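Local coordinates for protein processed glycerol phosphate lipoteichoic acid synthase 2 (Bacillus subtilis, PDB 2W8D) that is a sulfatase-family protein of the alkaline phosphatase clan, built round a mixed beta sheet and holding a magnesium ion in its metal site, at residues A[49-54]-A[214-219]; A[148-153]-A[183-188]; A[326-331]-A[407-412]. All blocks are in the same frame, centred on the assembly; numbering follows the deposited sequence.

Contact 1: residues A[49-54]-A[214-219]; sequences YKIDGK and GDFGDS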
ATOM      1  N   TYR A  49       2.351 -20.037   1.959  1.00 17.08           N
ATOM      2  CA  TYR A  49       1.316 -21.015   1.674  1.00 16.38           C
ATOM      3  C   TYR A  49       1.787 -21.974   0.574  1.00 16.76           C
ATOM      4  O   TYR A  49       2.510 -21.581  -0.357  1.00 15.58           O
ATOM      5  CB  TYR A  49       0.051 -20.326   1.216  1.00 16.39           C
ATOM      6  CG  TYR A  49      -1.175 -21.150   1.499  1.00 15.98           C
ATOM      7  CD1 TYR A  49      -1.825 -21.063   2.735  1.00 16.00           C
ATOM      8  CD2 TYR A  49      -1.656 -22.052   0.563  1.00 16.59           C
ATOM      9  CE1 TYR A  49      -2.940 -21.851   3.023  1.00 16.43           C
ATOM     10  CE2 TYR A  49      -2.769 -22.855   0.842  1.00 17.76           C
ATOM     11  CZ  TYR A  49      -3.403 -22.736   2.063  1.00 16.49           C
ATOM     12  OH  TYR A  49      -4.487 -23.513   2.333  1.00 18.43           O
ATOM     13  N   LYS A  50       1.366 -23.224   0.686  1.00 16.99           N
ATOM     14  CA  LYS A  50       1.683 -24.222  -0.335  1.00 18.44           C
ATOM     15  C   LYS A  50       0.440 -24.988  -0.738  1.00 18.68           C
ATOM     16  O   LYS A  50      -0.465 -25.179   0.066  1.00 18.91           O
ATOM     17  CB  LYS A  50       2.736 -25.234   0.142  1.00 18.20           C
ATOM     18  CG  LYS A  50       3.975 -24.641   0.716  1.00 17.85           C
ATOM     19  CD  LYS A  50       5.007 -25.710   0.994  1.00 20.27           C
ATOM     20  CE  LYS A  50       6.198 -25.076   1.700  1.00 22.34           C
ATOM     21  NZ  LYS A  50       7.338 -26.003   1.989  1.00 20.47           N
ATOM     22  N   ILE A  51       0.440 -25.399  -2.003  1.00 18.97           N
ATOM     23  CA  ILE A  51      -0.562 -26.253  -2.629  1.00 19.37           C
ATOM     24  C   ILE A  51       0.237 -27.448  -3.174  1.00 20.01           C
ATOM     25  O   ILE A  51       1.185 -27.239  -3.942  1.00 19.17           O
ATOM     26  CB  ILE A  51      -1.248 -25.509  -3.832  1.00 19.23           C
ATOM     27  CG1 ILE A  51      -2.037 -24.271  -3.358  1.00 19.55           C
ATOM     28  CG2 ILE A  51      -2.199 -26.439  -4.577  1.00 18.39           C
ATOM     29  CD1 ILE A  51      -3.220 -24.643  -2.424  1.00 16.96           C
ATOM     30  N   ASP A  52      -0.138 -28.674  -2.779  1.00 20.46           N
ATOM     31  CA  ASP A  52       0.557 -29.925  -3.173  1.00 21.88           C
ATOM     32  C   ASP A  52       2.083 -29.896  -2.949  1.00 21.66           C
ATOM     33  O   ASP A  52       2.867 -30.419  -3.773  1.00 21.51           O
ATOM     34  CB  ASP A  52       0.271 -30.310  -4.652  1.00 23.03           C
ATOM     35  CG  ASP A  52      -1.221 -30.265  -5.013  1.00 25.80           C
ATOM     36  OD1 ASP A  52      -2.063 -30.495  -4.099  1.00 28.89           O
ATOM     37  OD2 ASP A  52      -1.542 -30.014  -6.214  1.00 24.99           O
ATOM     38  N   GLY A  53       2.501 -29.267  -1.854  1.00 21.24           N
ATOM     39  CA  GLY A  53       3.922 -29.087  -1.582  1.00 20.95           C
ATOM     40  C   GLY A  53       4.644 -28.034  -2.417  1.00 20.52           C
ATOM     41  O   GLY A  53       5.827 -27.812  -2.203  1.00 20.49           O
ATOM     42  N   LYS A  54       3.941 -27.387  -3.356  1.00 20.12           N
ATOM     43  CA  LYS A  54       4.491 -26.309  -4.184  1.00 19.41           C
ATOM     44  C   LYS A  54       4.109 -24.945  -3.620  1.00 18.93           C
ATOM     45  O   LYS A  54       2.936 -24.671  -3.367  1.00 19.25           O
ATOM     46  CB  LYS A  54       4.004 -26.393  -5.646  1.00 19.96           C
ATOM     47  CG  LYS A  54       4.036 -27.790  -6.256  1.00 20.44           C
ATOM     48  CD  LYS A  54       4.189 -27.754  -7.768  1.00 21.45           C
ATOM     49  CE  LYS A  54       4.827 -29.067  -8.251  1.00 24.49           C
ATOM     50  NZ  LYS A  54       5.840 -28.807  -9.336  1.00 25.65           N
ATOM     51  N   GLY A 214      -6.118 -24.670  -6.410  1.00 24.02           N
ATOM     52  CA  GLY A 214      -6.415 -25.363  -5.163  1.00 23.12           C
ATOM     53  C   GLY A 214      -7.712 -26.136  -5.332  1.00 22.68           C
ATOM     54  O   GLY A 214      -8.392 -25.986  -6.344  1.00 22.28           O
ATOM     55  N   ASP A 215      -8.065 -26.948  -4.343  1.00 22.82           N
ATOM     56  CA  ASP A 215      -9.281 -27.743  -4.404  1.00 23.31           C
ATOM     57  C   ASP A 215     -10.101 -27.458  -3.147  1.00 23.23           C
ATOM     58  O   ASP A 215     -10.106 -28.273  -2.211  1.00 23.81           O
ATOM     59  CB  ASP A 215      -8.907 -29.233  -4.513  1.00 23.75           C
ATOM     60  CG  ASP A 215     -10.025 -30.105  -5.120  1.00 25.99           C
ATOM     61  OD1 ASP A 215     -10.916 -29.570  -5.813  1.00 27.28           O
ATOM     62  OD2 ASP A 215      -9.998 -31.353  -4.916  1.00 28.31           O
ATOM     63  N   PHE A 216     -10.777 -26.296  -3.119  1.00 22.50           N
ATOM     64  CA  PHE A 216     -11.547 -25.861  -1.944  1.00 22.04           C
ATOM     65  C   PHE A 216     -13.068 -25.682  -2.147  1.00 21.64           C
ATOM     66  O   PHE A 216     -13.759 -25.166  -1.270  1.00 21.65           O
ATOM     67  CB  PHE A 216     -10.917 -24.594  -1.343  1.00 22.15           C
ATOM     68  CG  PHE A 216      -9.449 -24.719  -1.119  1.00 22.82           C
ATOM     69  CD1 PHE A 216      -8.958 -25.474  -0.053  1.00 24.58           C
ATOM     70  CD2 PHE A 216      -8.548 -24.131  -2.001  1.00 23.73           C
ATOM     71  CE1 PHE A 216      -7.585 -25.625   0.145  1.00 24.58           C
ATOM     72  CE2 PHE A 216      -7.179 -24.265  -1.808  1.00 23.34           C
ATOM     73  CZ  PHE A 216      -6.697 -25.019  -0.737  1.00 23.31           C
ATOM     74  N   GLY A 217     -13.584 -26.103  -3.297  1.00 21.19           N
ATOM     75  CA  GLY A 217     -15.022 -26.060  -3.567  1.00 20.36           C
ATOM     76  C   GLY A 217     -15.555 -24.710  -3.999  1.00 20.77           C
ATOM     77  O   GLY A 217     -16.744 -24.418  -3.821  1.00 20.65           O
ATOM     78  N   ASP A 218     -14.687 -23.881  -4.582  1.00 20.21           N
ATOM     79  CA  ASP A 218     -15.058 -22.528  -4.938  1.00 20.20           C
ATOM     80  C   ASP A 218     -13.990 -22.001  -5.887  1.00 20.64           C
ATOM     81  O   ASP A 218     -12.818 -21.889  -5.526  1.00 20.84           O
ATOM     82  CB  ASP A 218     -15.166 -21.684  -3.669  1.00 19.84           C
ATOM     83  CG  ASP A 218     -15.417 -20.206  -3.938  1.00 20.42           C
ATOM     84  OD1 ASP A 218     -14.931 -19.650  -4.955  1.00 16.44           O
ATOM     85  OD2 ASP A 218     -16.081 -19.588  -3.073  1.00 21.15           O
ATOM     86  N   SER A 219     -14.418 -21.693  -7.104  1.00 20.41           N
ATOM     87  CA  SER A 219     -13.522 -21.453  -8.198  1.00 19.89           C
ATOM     88  C   SER A 219     -12.882 -20.088  -8.110  1.00 20.09           C
ATOM     89  O   SER A 219     -11.789 -19.889  -8.632  1.00 21.29           O
ATOM     90  CB  SER A 219     -14.257 -21.637  -9.525  1.00 20.22           C
ATOM     91  OG  SER A 219     -15.118 -20.553  -9.799  1.00 19.29           O
TER
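A single methyl, Ile51 CD1, serves two aromatic rings at once: it lies in plane at the edge of Phe216, across the contact, and also at the edge of Tyr49, two residues back in its own segment. The site is the tip of a beta hairpin in the sulfatase-family fold. Strands 50-51 and 54-55 are joined by a type I' turn from Ile51 to Lys54, with Asp52 and Gly53 at its corners. Both backbone bonds between the end residues are made, Ile51 N to Lys54 O at 2.9 Å and Lys54 N to Ile51 O at 2.8 Å, so the turn is firmly closed and Ile51 sits at its base, facing residues 214-219. No hydrogen bond spans the two segments; the meeting is purely van der Waals. Ile51 CD1 lies 3.7 Å from Tyr49 CE2 and 4.3 Å from Gly214 CA, the glycine backbone bordering the same methyl. The Tyr49 side chain swings out with CG anti to the backbone N (chi1 -154°), which carries its ring beside the isoleucine and toward Phe216. The two ring planes are inclined at about 69°, and it is the tyrosine oxygen rather than the ring carbons that comes closest. That oxygen is hydrogen-bonded to Val273 O, at the end of helix 267-273, whose side chains also line Phe216. Behind the contact, Phe216 N is held by Asp222 OD1 and its ring meets Phe225, tying the loop to helix 219-244; Asp218 caps the start of that helix. The hairpin thus packs on a loop fixed by two helices, and the aromatic end of the contact is Phe216 CZ, 3.9 Å from Ile51 CD1 and 4.1 Å from Tyr49 OH.

Contact 2: residues A[148-153]-A[183-188]; sequences IDKFFD and ESLPQP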
ATOM      1  N   ILE A 148       2.425  14.291  -9.399  1.00 17.64           N
ATOM      2  CA  ILE A 148       3.141  13.257 -10.120  1.00 17.42           C
ATOM      3  C   ILE A 148       3.498  13.851 -11.497  1.00 16.89           C
ATOM      4  O   ILE A 148       2.594  14.318 -12.206  1.00 15.97           O
ATOM      5  CB  ILE A 148       2.355  11.940 -10.292  1.00 17.46           C
ATOM      6  CG1 ILE A 148       1.854  11.324  -8.965  1.00 20.15           C
ATOM      7  CG2 ILE A 148       3.198  10.909 -11.048  1.00 15.94           C
ATOM      8  CD1 ILE A 148       2.777  11.339  -7.827  1.00 22.27           C
ATOM      9  N   ASP A 149       4.794  13.837 -11.865  1.00 16.42           N
ATOM     10  CA  ASP A 149       5.245  14.494 -13.125  1.00 16.65           C
ATOM     11  C   ASP A 149       4.798  13.724 -14.342  1.00 16.05           C
ATOM     12  O   ASP A 149       4.517  14.324 -15.363  1.00 16.19           O
ATOM     13  CB  ASP A 149       6.790  14.649 -13.240  1.00 16.59           C
ATOM     14  CG  ASP A 149       7.383  15.480 -12.135  1.00 16.75           C
ATOM     15  OD1 ASP A 149       7.078  16.672 -12.111  1.00 17.32           O
ATOM     16  OD2 ASP A 149       8.114  14.941 -11.268  1.00 15.60           O
ATOM     17  N   LYS A 150       4.779  12.394 -14.253  1.00 14.93           N
ATOM     18  CA  LYS A 150       4.519  11.590 -15.444  1.00 14.68           C
ATOM     19  C   LYS A 150       3.574  10.409 -15.203  1.00 15.65           C
ATOM     20  O   LYS A 150       3.637   9.732 -14.179  1.00 16.20           O
ATOM     21  CB  LYS A 150       5.833  11.087 -16.048  1.00 14.89           C
ATOM     22  CG  LYS A 150       6.790  12.154 -16.598  1.00 11.73           C
ATOM     23  CD  LYS A 150       8.159  11.517 -16.750  1.00 12.15           C
ATOM     24  CE  LYS A 150       9.264  12.493 -17.125  1.00  7.36           C
ATOM     25  NZ  LYS A 150       9.031  13.061 -18.480  1.00  6.91           N
ATOM     26  N   PHE A 151       2.702  10.151 -16.171  1.00 15.83           N
ATOM     27  CA  PHE A 151       1.791   9.037 -16.065  1.00 14.80           C
ATOM     28  C   PHE A 151       1.936   8.116 -17.273  1.00 14.25           C
ATOM     29  O   PHE A 151       1.417   8.400 -18.319  1.00 14.03           O
ATOM     30  CB  PHE A 151       0.342   9.558 -15.889  1.00 15.29           C
ATOM     31  CG  PHE A 151      -0.654   8.496 -15.464  1.00 14.85           C
ATOM     32  CD1 PHE A 151      -0.290   7.146 -15.408  1.00 13.45           C
ATOM     33  CD2 PHE A 151      -1.959   8.849 -15.142  1.00 15.77           C
ATOM     34  CE1 PHE A 151      -1.201   6.157 -15.016  1.00 16.26           C
ATOM     35  CE2 PHE A 151      -2.898   7.855 -14.749  1.00 14.90           C
ATOM     36  CZ  PHE A 151      -2.512   6.511 -14.691  1.00 14.58           C
ATOM     37  N   PHE A 152       2.654   7.004 -17.120  1.00 14.78           N
ATOM     38  CA  PHE A 152       2.781   6.022 -18.204  1.00 14.95           C
ATOM     39  C   PHE A 152       1.605   5.069 -18.196  1.00 15.13           C
ATOM     40  O   PHE A 152       1.694   3.982 -17.638  1.00 15.59           O
ATOM     41  CB  PHE A 152       4.106   5.248 -18.119  1.00 15.25           C
ATOM     42  CG  PHE A 152       5.323   6.104 -18.361  1.00 16.66           C
ATOM     43  CD1 PHE A 152       5.651   6.522 -19.639  1.00 18.25           C
ATOM     44  CD2 PHE A 152       6.119   6.516 -17.300  1.00 19.06           C
ATOM     45  CE1 PHE A 152       6.775   7.349 -19.884  1.00 19.28           C
ATOM     46  CE2 PHE A 152       7.238   7.331 -17.520  1.00 20.75           C
ATOM     47  CZ  PHE A 152       7.557   7.763 -18.818  1.00 19.43           C
ATOM     48  N   ASP A 153       0.496   5.466 -18.810  1.00 15.29           N
ATOM     49  CA  ASP A 153      -0.669   4.587 -18.841  1.00 16.17           C
ATOM     50  C   ASP A 153      -0.625   3.631 -20.055  1.00 15.72           C
ATOM     51  O   ASP A 153       0.429   3.476 -20.710  1.00 15.88           O
ATOM     52  CB  ASP A 153      -1.981   5.384 -18.784  1.00 15.80           C
ATOM     53  CG  ASP A 153      -2.250   6.142 -20.071  1.00 20.52           C
ATOM     54  OD1 ASP A 153      -1.379   6.142 -20.987  1.00 22.01           O
ATOM     55  OD2 ASP A 153      -3.339   6.746 -20.166  1.00 25.70           O
ATOM     56  N   GLU A 183      14.132   3.513 -17.247  1.00 18.40           N
ATOM     57  CA  GLU A 183      15.536   3.829 -17.416  1.00 19.26           C
ATOM     58  C   GLU A 183      15.751   5.182 -18.120  1.00 19.30           C
ATOM     59  O   GLU A 183      16.862   5.701 -18.146  1.00 18.84           O
ATOM     60  CB  GLU A 183      16.232   2.684 -18.182  1.00 19.49           C
ATOM     61  CG  GLU A 183      16.225   1.343 -17.404  1.00 21.58           C
ATOM     62  CD  GLU A 183      16.328   0.061 -18.276  1.00 24.26           C
ATOM     63  OE1 GLU A 183      16.540   0.129 -19.505  1.00 23.54           O
ATOM     64  OE2 GLU A 183      16.189  -1.049 -17.708  1.00 26.77           O
ATOM     65  N   SER A 184      14.683   5.763 -18.670  1.00 19.56           N
ATOM     66  CA  SER A 184      14.774   7.083 -19.291  1.00 19.50           C
ATOM     67  C   SER A 184      14.537   8.207 -18.251  1.00 19.02           C
ATOM     68  O   SER A 184      14.692   9.385 -18.548  1.00 18.65           O
ATOM     69  CB  SER A 184      13.823   7.191 -20.500  1.00 19.54           C
ATOM     70  OG  SER A 184      12.529   7.651 -20.106  1.00 21.66           O
ATOM     71  N   LEU A 185      14.197   7.836 -17.026  1.00 18.90           N
ATOM     72  CA  LEU A 185      13.843   8.833 -16.016  1.00 19.29           C
ATOM     73  C   LEU A 185      15.075   9.502 -15.418  1.00 19.68           C
ATOM     74  O   LEU A 185      15.987   8.829 -14.936  1.00 19.58           O
ATOM     75  CB  LEU A 185      12.994   8.208 -14.905  1.00 18.59           C
ATOM     76  CG  LEU A 185      11.463   8.313 -14.939  1.00 18.59           C
ATOM     77  CD1 LEU A 185      10.862   8.099 -16.317  1.00 17.51           C
ATOM     78  CD2 LEU A 185      10.821   7.350 -13.917  1.00 13.14           C
ATOM     79  N   PRO A 186      15.098  10.846 -15.415  1.00 20.42           N
ATOM     80  CA  PRO A 186      16.238  11.497 -14.759  1.00 20.53           C
ATOM     81  C   PRO A 186      16.217  11.125 -13.264  1.00 20.72           C
ATOM     82  O   PRO A 186      15.151  11.035 -12.656  1.00 21.16           O
ATOM     83  CB  PRO A 186      15.981  12.982 -14.997  1.00 20.53           C
ATOM     84  CG  PRO A 186      14.522  13.078 -15.207  1.00 20.83           C
ATOM     85  CD  PRO A 186      14.030  11.793 -15.770  1.00 19.43           C
ATOM     86  N   GLN A 187      17.390  10.866 -12.710  1.00 20.33           N
ATOM     87  CA  GLN A 187      17.544  10.363 -11.352  1.00 19.58           C
ATOM     88  C   GLN A 187      17.885  11.505 -10.395  1.00 18.62           C
ATOM     89  O   GLN A 187      18.590  12.427 -10.784  1.00 19.21           O
ATOM     90  CB  GLN A 187      18.641   9.287 -11.345  1.00 19.93           C
ATOM     91  CG  GLN A 187      18.109   7.906 -11.766  1.00 20.87           C
ATOM     92  CD  GLN A 187      19.121   6.807 -11.609  1.00 21.47           C
ATOM     93  OE1 GLN A 187      19.693   6.612 -10.533  1.00 23.03           O
ATOM     94  NE2 GLN A 187      19.344   6.063 -12.684  1.00 20.76           N
ATOM     95  N   PRO A 188      17.381  11.464  -9.147  1.00 17.47           N
ATOM     96  CA  PRO A 188      16.587  10.408  -8.509  1.00 16.30           C
ATOM     97  C   PRO A 188      15.138  10.419  -8.943  1.00 15.84           C
ATOM     98  O   PRO A 188      14.599  11.468  -9.272  1.00 14.94           O
ATOM     99  CB  PRO A 188      16.676  10.752  -7.029  1.00 15.95           C
ATOM    100  CG  PRO A 188      16.888  12.233  -6.985  1.00 16.37           C
ATOM    101  CD  PRO A 188      17.480  12.670  -8.299  1.00 16.91           C
TER
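Strand 150-152 is a short edge strand of the large mixed sheet, and here two side chains on the same side of the strand, Lys150 and Phe152, meet Leu185 in the loop that leads from helix 171-183 to strand 189-194. One leucine branch does all the touching. Leu185 CD1 reaches the edge of the Phe152 ring, near its plane, 3.9 Å from CE2 and 4.2 Å from CZ of that residue. Phe152 and Leu185 pass alongside one another, running in opposing directions. In Leu185 a chi1 of -96°, off the usual staggered values, together with a chi2 of 42°, brings CD1 to the strand although the first bond of the side chain does not aim there. Lys150 joins with its aliphatic stem, its CD lying 4.4 Å from Leu185 CD1. The ammonium group turns elsewhere: NZ is hydrogen-bonded to O1 of a tetraethylene glycol molecule, probably from the crystallisation liquor, which Ser184 OG also contacts weakly. Phe152 is further fixed by stacking on Phe129 and by an edge-to-face meeting with Tyr156. Strand 150-152 runs parallel to strand 125-130, with Lys150 and Phe152 backbone-bonded to it, while strand 189-194 runs parallel along the other side of strand 125-130; helix 171-183 therefore belongs to a beta-alpha-beta crossover that skips over strand 125-130, and Leu185 packs at its end.

Contact 3: residues A[326-331]-A[407-412]; sequences KDYLMS and KGFKKV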
ATOM      1  N   LYS A 326       8.010  15.889  10.753  1.00 28.05           N
ATOM      2  CA  LYS A 326       7.368  16.611  11.859  1.00 27.95           C
ATOM      3  C   LYS A 326       6.518  17.808  11.434  1.00 27.17           C
ATOM      4  O   LYS A 326       5.566  18.162  12.127  1.00 26.92           O
ATOM      5  CB  LYS A 326       8.402  17.062  12.911  1.00 28.13           C
ATOM      6  CG  LYS A 326       7.771  17.440  14.268  1.00 29.68           C
ATOM      7  CD  LYS A 326       8.777  17.471  15.433  1.00 31.32           C
ATOM      8  CE  LYS A 326       8.076  17.302  16.796  1.00 31.21           C
ATOM      9  NZ  LYS A 326       8.929  16.544  17.784  1.00 30.28           N
ATOM     10  N   ASP A 327       6.870  18.443  10.322  1.00 26.68           N
ATOM     11  CA  ASP A 327       6.126  19.627   9.896  1.00 26.31           C
ATOM     12  C   ASP A 327       4.934  19.335   8.964  1.00 25.44           C
ATOM     13  O   ASP A 327       4.198  20.246   8.597  1.00 25.47           O
ATOM     14  CB  ASP A 327       7.057  20.687   9.304  1.00 26.83           C
ATOM     15  CG  ASP A 327       6.601  22.109   9.635  1.00 28.45           C
ATOM     16  OD1 ASP A 327       5.598  22.265  10.370  1.00 30.80           O
ATOM     17  OD2 ASP A 327       7.240  23.081   9.171  1.00 30.24           O
ATOM     18  N   TYR A 328       4.722  18.069   8.614  1.00 24.27           N
ATOM     19  CA  TYR A 328       3.582  17.680   7.768  1.00 23.07           C
ATOM     20  C   TYR A 328       2.409  17.128   8.541  1.00 22.36           C
ATOM     21  O   TYR A 328       2.577  16.459   9.557  1.00 22.04           O
ATOM     22  CB  TYR A 328       4.011  16.650   6.732  1.00 22.58           C
ATOM     23  CG  TYR A 328       5.118  17.168   5.877  1.00 24.04           C
ATOM     24  CD1 TYR A 328       4.862  18.111   4.882  1.00 23.43           C
ATOM     25  CD2 TYR A 328       6.432  16.746   6.074  1.00 24.75           C
ATOM     26  CE1 TYR A 328       5.869  18.597   4.087  1.00 25.53           C
ATOM     27  CE2 TYR A 328       7.460  17.246   5.281  1.00 26.97           C
ATOM     28  CZ  TYR A 328       7.161  18.175   4.290  1.00 27.54           C
ATOM     29  OH  TYR A 328       8.161  18.685   3.495  1.00 32.32           O
ATOM     30  N   LEU A 329       1.214  17.360   8.016  1.00 21.82           N
ATOM     31  CA  LEU A 329       0.013  16.848   8.633  1.00 21.21           C
ATOM     32  C   LEU A 329      -0.301  15.480   8.039  1.00 21.49           C
ATOM     33  O   LEU A 329      -1.002  15.370   7.031  1.00 22.23           O
ATOM     34  CB  LEU A 329      -1.135  17.838   8.456  1.00 21.17           C
ATOM     35  CG  LEU A 329      -0.942  19.225   9.088  1.00 20.07           C
ATOM     36  CD1 LEU A 329      -2.261  19.933   9.116  1.00 19.96           C
ATOM     37  CD2 LEU A 329      -0.369  19.151  10.508  1.00 18.69           C
HETATM   38  N   MSE A 330       0.257  14.453   8.677  1.00 21.04           N
HETATM   39  CA  MSE A 330       0.184  13.081   8.244  1.00 20.54           C
HETATM   40  C   MSE A 330      -0.381  12.257   9.389  1.00 19.94           C
HETATM   41  O   MSE A 330      -0.018  12.458  10.537  1.00 19.26           O
HETATM   42  CB  MSE A 330       1.567  12.577   7.862  1.00 20.78           C
HETATM   43  CG  MSE A 330       2.043  13.080   6.509  1.00 23.41           C
HETATM   44 SE   MSE A 330       3.810  12.400   6.002  1.00 30.78          SE
HETATM   45  CE  MSE A 330       3.760  12.968   4.130  1.00 31.44           C
ATOM     46  N   SER A 331      -1.265  11.320   9.062  1.00 19.16           N
ATOM     47  CA  SER A 331      -1.932  10.506  10.061  1.00 19.17           C
ATOM     48  C   SER A 331      -1.080   9.353  10.561  1.00 18.38           C
ATOM     49  O   SER A 331      -1.260   8.893  11.692  1.00 18.35           O
ATOM     50  CB  SER A 331      -3.239   9.951   9.484  1.00 19.05           C
ATOM     51  OG  SER A 331      -4.209  10.990   9.426  1.00 21.09           O
ATOM     52  N   LYS A 407       7.563  23.738   5.994  1.00 24.28           N
ATOM     53  CA  LYS A 407       8.719  24.608   5.739  1.00 24.87           C
ATOM     54  C   LYS A 407       9.421  24.401   4.401  1.00 24.78           C
ATOM     55  O   LYS A 407       9.784  25.368   3.726  1.00 24.25           O
ATOM     56  CB  LYS A 407       9.748  24.571   6.891  1.00 25.37           C
ATOM     57  CG  LYS A 407       9.871  25.888   7.709  1.00 25.58           C
ATOM     58  CD  LYS A 407       9.710  27.153   6.842  1.00 27.58           C
ATOM     59  CE  LYS A 407      11.042  27.682   6.265  1.00 27.90           C
ATOM     60  NZ  LYS A 407      10.792  28.659   5.174  1.00 25.81           N
ATOM     61  N   GLY A 408       9.634  23.151   4.020  1.00 24.78           N
ATOM     62  CA  GLY A 408      10.355  22.923   2.782  1.00 24.70           C
ATOM     63  C   GLY A 408       9.442  23.297   1.641  1.00 24.22           C
ATOM     64  O   GLY A 408       9.860  23.903   0.669  1.00 24.60           O
ATOM     65  N   PHE A 409       8.166  22.999   1.840  1.00 23.77           N
ATOM     66  CA  PHE A 409       7.218  22.740   0.769  1.00 22.70           C
ATOM     67  C   PHE A 409       6.883  23.879  -0.154  1.00 22.27           C
ATOM     68  O   PHE A 409       6.487  24.964   0.276  1.00 21.95           O
ATOM     69  CB  PHE A 409       5.920  22.236   1.362  1.00 22.22           C
ATOM     70  CG  PHE A 409       5.045  21.566   0.371  1.00 21.18           C
ATOM     71  CD1 PHE A 409       5.321  20.261  -0.034  1.00 18.55           C
ATOM     72  CD2 PHE A 409       3.941  22.225  -0.153  1.00 18.58           C
ATOM     73  CE1 PHE A 409       4.526  19.633  -0.961  1.00 19.37           C
ATOM     74  CE2 PHE A 409       3.120  21.597  -1.082  1.00 19.82           C
ATOM     75  CZ  PHE A 409       3.409  20.301  -1.491  1.00 19.97           C
ATOM     76  N   LYS A 410       6.972  23.598  -1.440  1.00 21.90           N
ATOM     77  CA  LYS A 410       6.414  24.525  -2.398  1.00 22.37           C
ATOM     78  C   LYS A 410       5.128  23.968  -3.035  1.00 21.60           C
ATOM     79  O   LYS A 410       5.097  22.855  -3.573  1.00 21.33           O
ATOM     80  CB  LYS A 410       7.468  24.962  -3.418  1.00 22.71           C
ATOM     81  CG  LYS A 410       8.172  23.799  -4.119  1.00 24.95           C
ATOM     82  CD  LYS A 410       7.738  23.702  -5.583  1.00 28.40           C
ATOM     83  CE  LYS A 410       8.450  24.776  -6.459  1.00 26.94           C
ATOM     84  NZ  LYS A 410       7.720  26.080  -6.485  1.00 27.00           N
ATOM     85  N   LYS A 411       4.079  24.770  -2.912  1.00 21.05           N
ATOM     86  CA  LYS A 411       2.724  24.470  -3.338  1.00 21.28           C
ATOM     87  C   LYS A 411       2.656  23.836  -4.719  1.00 20.85           C
ATOM     88  O   LYS A 411       3.310  24.298  -5.654  1.00 20.81           O
ATOM     89  CB  LYS A 411       1.897  25.764  -3.294  1.00 21.57           C
ATOM     90  CG  LYS A 411       0.492  25.666  -3.853  1.00 23.78           C
ATOM     91  CD  LYS A 411      -0.157  27.051  -3.847  1.00 28.79           C
ATOM     92  CE  LYS A 411      -1.198  27.236  -4.962  1.00 32.38           C
ATOM     93  NZ  LYS A 411      -2.368  26.286  -4.847  1.00 35.02           N
ATOM     94  N   VAL A 412       1.860  22.777  -4.844  1.00 20.30           N
ATOM     95  CA  VAL A 412       1.649  22.145  -6.142  1.00 19.64           C
ATOM     96  C   VAL A 412       0.687  22.925  -7.034  1.00 19.22           C
ATOM     97  O   VAL A 412      -0.337  23.380  -6.572  1.00 19.07           O
ATOM     98  CB  VAL A 412       1.231  20.683  -5.982  1.00 19.46           C
ATOM     99  CG1 VAL A 412       0.697  20.100  -7.293  1.00 18.85           C
ATOM    100  CG2 VAL A 412       2.409  19.925  -5.561  1.00 18.79           C
TER
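One polar link joins the two loops, and it is weak: Lys407 N donates to Asp327 OD2 at 3.3 Å, with an N-H...O angle of only 130°. The aspartate and lysine side chains run alongside each other in a common direction, and the same oxygen sits 3.7 Å from Lys407 CB. This is not a salt bridge between them. The lysine chain folds at its second and third torsions, leading its ammonium away, and Lys407 NZ ends 7.7 Å from Asp327 OD2. The other carboxylate oxygen, Asp327 OD1, has a long, weak ion pair with Lys15 of helix 6-17, while the backbone oxygen of Asp327 accepts a hydrogen bond from Tyr404 OH, just upstream of 407-412.

The apolar part lies one step further along the first loop. Tyr328 and Phe409 approach each other obliquely, Tyr328 CE1 to Phe409 CD1 being 4.5 Å, with ring planes turned nearly at right angles (about 82°). With chi1 at -163°, CG of Phe409 is trans to N, which sets the ring on the Tyr328 side. Both rings also rest on helix 115-118, Tyr328 on Ile118 and Phe409 on Ala117, and Pro406 adds a further surface for the tyrosine. The contact thus joins the loop after helix 313-320 to the segment following helix 380-397. Its direct chemistry is modest: one long, bent bond from a backbone N-H to a carboxylate, a lysine charge that points elsewhere, and a slight ring-to-ring touch between side chains that share helix 115-118 as a support.

The contact centres lie 26, 20 and 21 Å from the centre of the chain, in order, and none includes the magnesium ligands Glu40, Thr84 (a phosphothreonine), Asp258 and His259. Contact 2 is nested along the chain within the loop closed by contact 1, yet their centres lie 39 Å apart. Contact 3 follows both in sequence and sits on the opposite side of the chain's centre from contact 1, 47 Å away between centres. Contacts 2 and 3 are neighbours, with nearest atoms about 6 Å apart but no touch. Glu40 and Asp258 directly follow central strands 33-39 and 251-257, whereas contact 2 includes edge strand 150-152.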